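Local coordinates for sulfonate ABC transporter, periplasmic sulfonate-binding protein SsuA (Methylobacillus flagellatus, PDB 3UIF) that probably captures sulfonates or related sulfate esters in the periplasm and delivers them to an ABC transporter for uptake, at residues A24-L29 against Q268-L273; V232-N237 against E320-P325. All blocks are in the same frame, centred on the assembly; numbering follows the deposited sequence.

Contact 1 of 2, residues A24-L29 against Q268-L273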
# COMPACT_ATOMS: atom_id res chain seq x y z
N ALA A 24 -6.39 6.55 1.74
CA ALA A 24 -5.08 5.87 1.79
C ALA A 24 -4.03 6.41 0.77
O ALA A 24 -3.74 5.77 -0.26
CB ALA A 24 -5.25 4.36 1.69
N GLY A 25 -3.49 7.60 1.08
CA GLY A 25 -2.36 8.22 0.38
C GLY A 25 -2.69 8.60 -1.06
O GLY A 25 -2.88 9.81 -1.37
N SER A 26 -2.75 7.59 -1.92
CA SER A 26 -2.93 7.83 -3.35
C SER A 26 -4.28 8.48 -3.66
O SER A 26 -4.36 9.44 -4.44
CB SER A 26 -2.81 6.52 -4.11
OG SER A 26 -2.49 6.77 -5.46
N ALA A 27 -5.32 7.95 -3.02
CA ALA A 27 -6.69 8.38 -3.26
C ALA A 27 -6.92 9.85 -2.88
O ALA A 27 -7.56 10.58 -3.64
CB ALA A 27 -7.67 7.48 -2.53
N SER A 28 -6.38 10.29 -1.75
CA SER A 28 -6.63 11.66 -1.29
C SER A 28 -6.26 12.68 -2.39
O SER A 28 -7.02 13.61 -2.70
CB SER A 28 -5.88 11.95 0.01
OG SER A 28 -4.56 11.43 -0.08
N LEU A 29 -5.10 12.44 -2.99
CA LEU A 29 -4.54 13.23 -4.08
C LEU A 29 -5.45 13.20 -5.31
O LEU A 29 -5.61 14.20 -6.03
CB LEU A 29 -3.17 12.65 -4.42
CG LEU A 29 -2.52 12.88 -5.78
CD1 LEU A 29 -2.01 14.30 -5.89
CD2 LEU A 29 -1.40 11.87 -5.95
N GLN A 268 10.49 7.91 -6.74
CA GLN A 268 10.40 6.46 -6.89
C GLN A 268 9.31 5.80 -6.02
O GLN A 268 8.76 4.76 -6.39
CB GLN A 268 11.77 5.82 -6.65
CG GLN A 268 12.79 6.10 -7.75
CD GLN A 268 12.40 5.49 -9.09
OE1 GLN A 268 12.08 6.22 -10.05
NE2 GLN A 268 12.40 4.17 -9.16
N ARG A 269 8.97 6.43 -4.90
CA ARG A 269 7.89 5.94 -4.05
C ARG A 269 6.53 5.94 -4.77
O ARG A 269 5.60 5.25 -4.34
CB ARG A 269 7.81 6.74 -2.75
CG ARG A 269 8.99 6.54 -1.80
CD ARG A 269 9.07 5.16 -1.17
NE ARG A 269 7.90 4.87 -0.35
CZ ARG A 269 7.78 5.16 0.95
NH1 ARG A 269 8.75 5.76 1.62
NH2 ARG A 269 6.66 4.83 1.58
N TRP A 270 6.44 6.69 -5.85
CA TRP A 270 5.20 6.89 -6.57
C TRP A 270 5.19 6.15 -7.88
O TRP A 270 4.26 6.28 -8.67
CB TRP A 270 5.00 8.39 -6.80
CG TRP A 270 4.66 9.16 -5.54
CD1 TRP A 270 5.54 9.80 -4.68
CD2 TRP A 270 3.34 9.36 -4.95
NE1 TRP A 270 4.88 10.38 -3.63
CE2 TRP A 270 3.56 10.15 -3.72
CE3 TRP A 270 2.03 8.99 -5.29
CZ2 TRP A 270 2.50 10.54 -2.89
CZ3 TRP A 270 0.99 9.39 -4.45
CH2 TRP A 270 1.21 10.15 -3.28
N SER A 271 6.22 5.34 -8.12
CA SER A 271 6.42 4.68 -9.40
C SER A 271 5.27 3.74 -9.79
O SER A 271 4.81 2.94 -8.99
CB SER A 271 7.75 3.93 -9.42
OG SER A 271 7.91 3.19 -10.61
N PRO A 272 4.80 3.86 -11.03
CA PRO A 272 3.74 3.00 -11.56
C PRO A 272 4.28 1.85 -12.41
O PRO A 272 3.52 1.12 -13.03
CB PRO A 272 2.94 3.96 -12.43
CG PRO A 272 3.98 4.91 -12.95
CD PRO A 272 5.00 5.06 -11.87
N LEU A 273 5.60 1.71 -12.44
CA LEU A 273 6.25 0.71 -13.27
C LEU A 273 5.96 -0.72 -12.81
O LEU A 273 5.94 -1.01 -11.61
CB LEU A 273 7.76 0.96 -13.32
CG LEU A 273 8.16 2.32 -13.90
CD1 LEU A 273 9.66 2.41 -14.05
CD2 LEU A 273 7.47 2.56 -15.25
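Trp270 and Leu29 approach from opposite directions and meet through the far rim of the indole, joining the start of helix 26-32 to the loop that connects helices 252-257 and 276-291. At its base, Trp270 CB lies 7.3 Å from Leu29 CD2, and it is the outer atoms of the ring that close this distance. CG is anti to the carbonyl carbon (chi1 -71°), and the benzo end of the indole lies nearest 24-29, while the pyrrole part with NE1 stays behind. Trp270 CE3 is still 4.5 Å from Leu29 CD2. One atom further, Trp270 CZ3 comes within 3.8 Å of Leu29 CD2, and it lies 4.4 Å from Ser26 CA. Trp270 CH2 is 4.1 Å from Leu29 CD2. The methyl reaches the ring obliquely. Val229 and Val232 of helix 215-233 add apolar contacts to Trp270, and Trp266 and Tyr241 both meet it edge-to-face, so that several groups define the position of the indole. Ser26 OG, beside the ring, is hydrogen-bonded to the hydroxyl of Tyr225. A glycerol, probably from the crystallisation liquor, lies about 4 Å from the Trp270 side chain and is hydrogen-bonded to Arg269 O. The chemistry across the two segments is thus dispersive and hydrophobic, an apolar contact among buried residues.

Contact 2 of 2, residues V232-N237 against E320-P325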
# COMPACT_ATOMS: atom_id res chain seq x y z
N VAL A 232 2.59 15.08 -7.98
CA VAL A 232 2.99 14.90 -6.60
C VAL A 232 4.42 14.35 -6.48
O VAL A 232 5.07 14.55 -5.45
CB VAL A 232 2.02 13.96 -5.84
CG1 VAL A 232 2.31 12.50 -6.16
CG2 VAL A 232 2.10 14.20 -4.34
N ALA A 233 4.89 13.67 -7.52
CA ALA A 233 6.16 12.95 -7.48
C ALA A 233 7.39 13.87 -7.63
O ALA A 233 8.51 13.46 -7.35
CB ALA A 233 6.18 11.83 -8.51
N GLN A 234 7.16 15.11 -8.06
CA GLN A 234 8.19 16.12 -8.11
C GLN A 234 8.49 16.59 -6.68
O GLN A 234 7.58 16.67 -5.86
CB GLN A 234 7.74 17.28 -9.00
CG GLN A 234 7.28 16.85 -10.40
CD GLN A 234 6.75 18.01 -11.24
OE1 GLN A 234 7.39 19.05 -11.38
NE2 GLN A 234 5.56 17.82 -11.81
N ASP A 235 9.76 16.89 -6.38
CA ASP A 235 10.19 17.25 -5.02
C ASP A 235 9.53 18.51 -4.50
O ASP A 235 9.25 18.60 -3.30
CB ASP A 235 11.69 17.47 -4.93
CG ASP A 235 12.49 16.40 -5.65
OD1 ASP A 235 12.41 15.21 -5.24
OD2 ASP A 235 13.22 16.76 -6.61
N GLU A 236 9.28 19.49 -5.37
CA GLU A 236 8.66 20.74 -4.93
C GLU A 236 7.26 20.53 -4.32
O GLU A 236 6.73 21.41 -3.65
CB GLU A 236 8.60 21.74 -6.08
CG GLU A 236 7.47 21.51 -7.08
CD GLU A 236 7.43 22.57 -8.17
OE1 GLU A 236 6.33 22.99 -8.59
OE2 GLU A 236 8.52 23.00 -8.60
N ASN A 237 6.67 19.36 -4.54
CA ASN A 237 5.31 19.11 -4.08
C ASN A 237 5.25 18.10 -2.95
O ASN A 237 4.17 17.78 -2.47
CB ASN A 237 4.43 18.68 -5.24
CG ASN A 237 4.30 19.76 -6.28
OD1 ASN A 237 4.12 20.93 -5.95
ND2 ASN A 237 4.41 19.38 -7.55
N GLU A 320 8.20 8.54 -20.22
CA GLU A 320 8.84 7.23 -20.35
C GLU A 320 10.13 7.12 -19.54
O GLU A 320 10.46 6.04 -19.08
CB GLU A 320 9.08 6.85 -21.82
CG GLU A 320 7.82 6.61 -22.64
CD GLU A 320 7.51 5.14 -22.87
OE1 GLU A 320 7.10 4.44 -21.92
OE2 GLU A 320 7.65 4.69 -24.04
N GLY A 321 10.82 8.24 -19.34
CA GLY A 321 12.05 8.25 -18.54
C GLY A 321 11.98 8.92 -17.17
O GLY A 321 13.01 9.20 -16.55
N PHE A 322 10.77 9.17 -16.68
CA PHE A 322 10.59 9.93 -15.44
C PHE A 322 10.79 9.03 -14.20
O PHE A 322 11.35 9.48 -13.20
CB PHE A 322 9.22 10.65 -15.46
CG PHE A 322 8.95 11.46 -14.22
CD1 PHE A 322 8.20 10.91 -13.16
CD2 PHE A 322 9.46 12.75 -14.10
CE1 PHE A 322 7.97 11.66 -12.01
CE2 PHE A 322 9.23 13.49 -12.96
CZ PHE A 322 8.49 12.95 -11.91
N TRP A 323 10.34 7.77 -14.28
CA TRP A 323 10.65 6.72 -13.30
C TRP A 323 11.69 5.76 -13.84
O TRP A 323 11.91 5.70 -15.05
CB TRP A 323 9.38 5.99 -12.90
CG TRP A 323 8.47 6.82 -12.02
CD1 TRP A 323 8.64 7.09 -10.67
CD2 TRP A 323 7.25 7.54 -12.40
NE1 TRP A 323 7.63 7.89 -10.20
CE2 TRP A 323 6.77 8.20 -11.19
CE3 TRP A 323 6.54 7.70 -13.59
CZ2 TRP A 323 5.61 8.96 -11.18
CZ3 TRP A 323 5.38 8.47 -13.57
CH2 TRP A 323 4.92 9.09 -12.39
N THR A 324 12.36 5.01 -12.96
CA THR A 324 13.34 3.99 -13.38
C THR A 324 12.93 2.62 -12.85
O THR A 324 12.58 2.53 -11.69
CB THR A 324 14.77 4.28 -12.87
OG1 THR A 324 14.82 4.17 -11.44
CG2 THR A 324 15.26 5.66 -13.30
N PRO A 325 13.00 1.55 -13.67
CA PRO A 325 12.61 0.22 -13.20
C PRO A 325 13.61 -0.35 -12.19
O PRO A 325 14.81 -0.13 -12.35
CB PRO A 325 12.61 -0.62 -14.49
CG PRO A 325 13.59 0.04 -15.38
CD PRO A 325 13.54 1.50 -15.06
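Ala233 CB faces two aromatic rings from the C-terminal part of the chain, Phe322 and Trp323, in a protein whose family points to the two-lobed type II periplasmic-binding-protein fold. The contact ties the run from helix 215-233 to the loop that follows helix 308-316. Its close-packed half centres on the methyl of buried Ala233, which lies at the edge of the Phe322 ring, near its plane, 3.9 Å from Phe322 CE1, and reaches CZ2 of the buried Trp323 obliquely at 4.0 Å. Phe322 has CG anti to its own N (chi1 -179°), which places the CE1 edge of the ring beside Ala233 CB. The two neighbouring rings also pack on each other, an edge of Phe322 resting on a face of Trp323. Arg267 also meets this pair, through a cation-pi contact with Phe322 and by accepting a hydrogen bond from Trp323 NE1 at its O. The looser side is at Gln234, a partly exposed residue whose CG only skirts the phenyl ring, 4.4 Å from Phe322 CZ, while its amide NE2 turns back to His230 O in the preceding helical turn. Inside the tight half, Phe322 CD1 sits 3.4 Å above the Trp323 ring plane, over its centre.

The centres of contacts 1 and 2 lie about 11 Å apart, and their segments alternate along the chain. Where 268-273 meets 320-325, Gln268 NE2 is 3.0 Å from Thr324 O, probably a hydrogen bond, and Pro272 CD packs 3.4 Å from Trp323 CD2. Val232, within 232-237, also touches Leu29 of contact 1. Trp266 is shared as well: besides its place in contact 1, its NE1 donates to Val232 O. Contact 1 is the deeper and sits beside the bound glycerol, which may mark a pocket: its centre lies about 9 Å from the centre of the chain, and that of the more peripheral contact 2 about 18 Å.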